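Local coordinates for avirulence protein AvrP123 (Melampsora lini, PDB 5VJJ), which binds zinc ions as a rust-fungus effector recognised by the flax resistance protein P, with a possible role in the plant nucleus, at residues A[14-19]-A[54-59]. Residues are numbered along the deposited sequence; the frame is centred on the assembly and turned at random.
With ZN (zinc ion), chain C.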
loop_
_atom_site.group_PDB
_atom_site.type_symbol
_atom_site.label_atom_id
_atom_site.label_comp_id
_atom_site.label_asym_id
_atom_site.label_seq_id
_atom_site.Cartn_x
_atom_site.Cartn_y
_atom_site.Cartn_z
ATOM N N VAL A 14 4.739 8.521 -8.174
ATOM C CA VAL A 14 3.532 8.017 -7.534
ATOM C C VAL A 14 2.632 9.199 -7.215
ATOM O O VAL A 14 3.086 10.339 -7.082
ATOM C CB VAL A 14 3.863 7.201 -6.257
ATOM C CG1 VAL A 14 4.428 8.102 -5.157
ATOM C CG2 VAL A 14 2.649 6.443 -5.765
ATOM N N GLN A 15 1.339 8.923 -7.101
ATOM C CA GLN A 15 0.386 9.928 -6.650
ATOM C C GLN A 15 0.392 9.979 -5.126
ATOM O O GLN A 15 0.150 8.965 -4.463
ATOM C CB GLN A 15 -1.012 9.615 -7.179
ATOM C CG GLN A 15 -2.029 10.700 -6.885
ATOM C CD GLN A 15 -3.260 10.616 -7.773
ATOM O OE1 GLN A 15 -3.691 9.529 -8.163
ATOM N NE2 GLN A 15 -3.830 11.770 -8.100
ATOM N N CYS A 16 0.692 11.151 -4.574
ATOM C CA CYS A 16 0.639 11.340 -3.134
ATOM C C CYS A 16 -0.814 11.332 -2.662
ATOM O O CYS A 16 -1.753 11.456 -3.452
ATOM C CB CYS A 16 1.325 12.655 -2.742
ATOM S SG CYS A 16 1.188 13.126 -0.981
ATOM N N LEU A 17 -0.996 11.171 -1.349
ATOM C CA LEU A 17 -2.346 11.181 -0.798
ATOM C C LEU A 17 -3.047 12.508 -1.050
ATOM O O LEU A 17 -4.282 12.555 -1.099
ATOM C CB LEU A 17 -2.307 10.881 0.694
ATOM C CG LEU A 17 -1.791 9.489 1.055
ATOM C CD1 LEU A 17 -1.619 9.381 2.560
ATOM C CD2 LEU A 17 -2.727 8.413 0.533
ATOM N N CYS A 18 -2.290 13.593 -1.204
ATOM C CA CYS A 18 -2.873 14.869 -1.605
ATOM C C CYS A 18 -3.202 14.916 -3.092
ATOM O O CYS A 18 -3.727 15.931 -3.558
ATOM C CB CYS A 18 -1.924 16.016 -1.245
ATOM S SG CYS A 18 -0.532 16.210 -2.377
ATOM N N ARG A 19 -2.895 13.848 -3.832
ATOM C CA ARG A 19 -3.200 13.601 -5.236
ATOM C C ARG A 19 -2.154 14.202 -6.181
ATOM O O ARG A 19 -2.225 13.952 -7.384
ATOM C CB ARG A 19 -4.602 14.090 -5.654
ATOM C CG ARG A 19 -5.719 13.300 -4.991
ATOM C CD ARG A 19 -7.095 13.627 -5.559
ATOM N NE ARG A 19 -7.623 14.900 -5.069
ATOM C CZ ARG A 19 -7.690 16.027 -5.775
ATOM N NH1 ARG A 19 -7.261 16.075 -7.033
ATOM N NH2 ARG A 19 -8.196 17.121 -5.220
ATOM N N TYR A 54 5.157 2.866 -0.129
ATOM C CA TYR A 54 5.712 3.836 -1.058
ATOM C C TYR A 54 6.379 4.952 -0.271
ATOM O O TYR A 54 5.771 5.527 0.635
ATOM C CB TYR A 54 4.625 4.404 -1.973
ATOM C CG TYR A 54 3.864 3.343 -2.736
ATOM C CD1 TYR A 54 4.418 2.731 -3.854
ATOM C CD2 TYR A 54 2.593 2.950 -2.336
ATOM C CE1 TYR A 54 3.725 1.756 -4.553
ATOM C CE2 TYR A 54 1.894 1.975 -3.027
ATOM C CZ TYR A 54 2.463 1.385 -4.133
ATOM O OH TYR A 54 1.770 0.418 -4.819
ATOM N N MET A 55 7.636 5.228 -0.606
ATOM C CA MET A 55 8.398 6.330 -0.036
ATOM C C MET A 55 8.609 7.361 -1.134
ATOM O O MET A 55 9.143 7.034 -2.200
ATOM C CB MET A 55 9.743 5.845 0.510
ATOM C CG MET A 55 9.649 4.992 1.767
ATOM S SD MET A 55 9.316 6.005 3.217
ATOM C CE MET A 55 9.992 4.972 4.510
ATOM N N TYR A 56 8.188 8.596 -0.883
ATOM C CA TYR A 56 8.326 9.644 -1.879
ATOM C C TYR A 56 8.507 10.987 -1.185
ATOM O O TYR A 56 8.389 11.108 0.037
ATOM C CB TYR A 56 7.121 9.665 -2.818
ATOM C CG TYR A 56 5.802 9.603 -2.095
ATOM C CD1 TYR A 56 5.178 8.389 -1.857
ATOM C CD2 TYR A 56 5.180 10.759 -1.646
ATOM C CE1 TYR A 56 3.969 8.328 -1.196
ATOM C CE2 TYR A 56 3.976 10.706 -0.992
ATOM C CZ TYR A 56 3.370 9.492 -0.768
ATOM O OH TYR A 56 2.159 9.441 -0.104
ATOM N N ARG A 57 8.809 12.001 -1.991
ATOM C CA ARG A 57 9.065 13.363 -1.531
ATOM C C ARG A 57 8.115 14.273 -2.303
ATOM O O ARG A 57 8.435 14.714 -3.406
ATOM C CB ARG A 57 10.527 13.751 -1.754
ATOM C CG ARG A 57 10.901 15.156 -1.274
ATOM C CD ARG A 57 11.260 15.163 0.200
ATOM N NE ARG A 57 12.587 14.602 0.445
ATOM C CZ ARG A 57 13.700 15.318 0.606
ATOM N NH1 ARG A 57 13.673 16.646 0.561
ATOM N NH2 ARG A 57 14.850 14.699 0.821
ATOM N N CYS A 58 6.949 14.550 -1.727
ATOM C CA CYS A 58 5.939 15.333 -2.434
ATOM C C CYS A 58 6.357 16.797 -2.510
ATOM O O CYS A 58 6.770 17.371 -1.494
ATOM C CB CYS A 58 4.588 15.221 -1.734
ATOM S SG CYS A 58 3.269 16.134 -2.567
ATOM N N PRO A 59 6.244 17.446 -3.675
ATOM C CA PRO A 59 6.592 18.877 -3.744
ATOM C C PRO A 59 5.770 19.731 -2.802
ATOM O O PRO A 59 6.229 20.802 -2.387
ATOM C CB PRO A 59 6.319 19.237 -5.209
ATOM C CG PRO A 59 5.321 18.233 -5.661
ATOM C CD PRO A 59 5.691 16.960 -4.951
HETATM ZN ZN ZN C . 1.409 15.463 -1.312
#
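A four-cysteine zinc site joins the turn after strand 13-15 to the end of strand 51-58. Cys16 and Cys18 come from that type I turn, Cys58 from the end of strand 51-58, and Cys61, just beyond it, completes the site. Cys16 and Cys58 both hold SG anti to the backbone N (chi1 174° and -179°), so the two thiolates reach across the gap and meet at the ion. Cys18 differs: its SG sits between its own N and carbonyl carbon and lies 3.8 Å from Cys58 SG, both atoms being ligands of the same zinc.

Beside the metal, the ring of Tyr56 spans the space between the segments. Its CG takes the crowded position between N and carbonyl carbon, and the ring crosses Val14 at about a right angle. One methyl of Val14, CG1, lies nearest the ring at CD1 (3.4 Å), approaching obliquely, while Cys16 meets the other side of the ring's perimeter, SG standing 3.7 Å from CE2 in an oblique sulfur-aromatic contact. The phenol oxygen ends near the backbone of Leu17, and Tyr56 OH is hydrogen-bonded to His66 ND1 on the neighbouring strand 64-69 of the same sheet, which fixes the phenol end.

Across the turn, the side chain of Gln15 from the preceding strand donates through NE2 to Arg19 O at 2.8 Å, the N-H approaching in the carbonyl plane, along a lone pair of Arg19 O. Closer to the metal, Cys18 N points its hydrogen almost straight at Cys16 SG (3.5 Å, 170°), an interaction that would be expected to temper the charge on this thiolate.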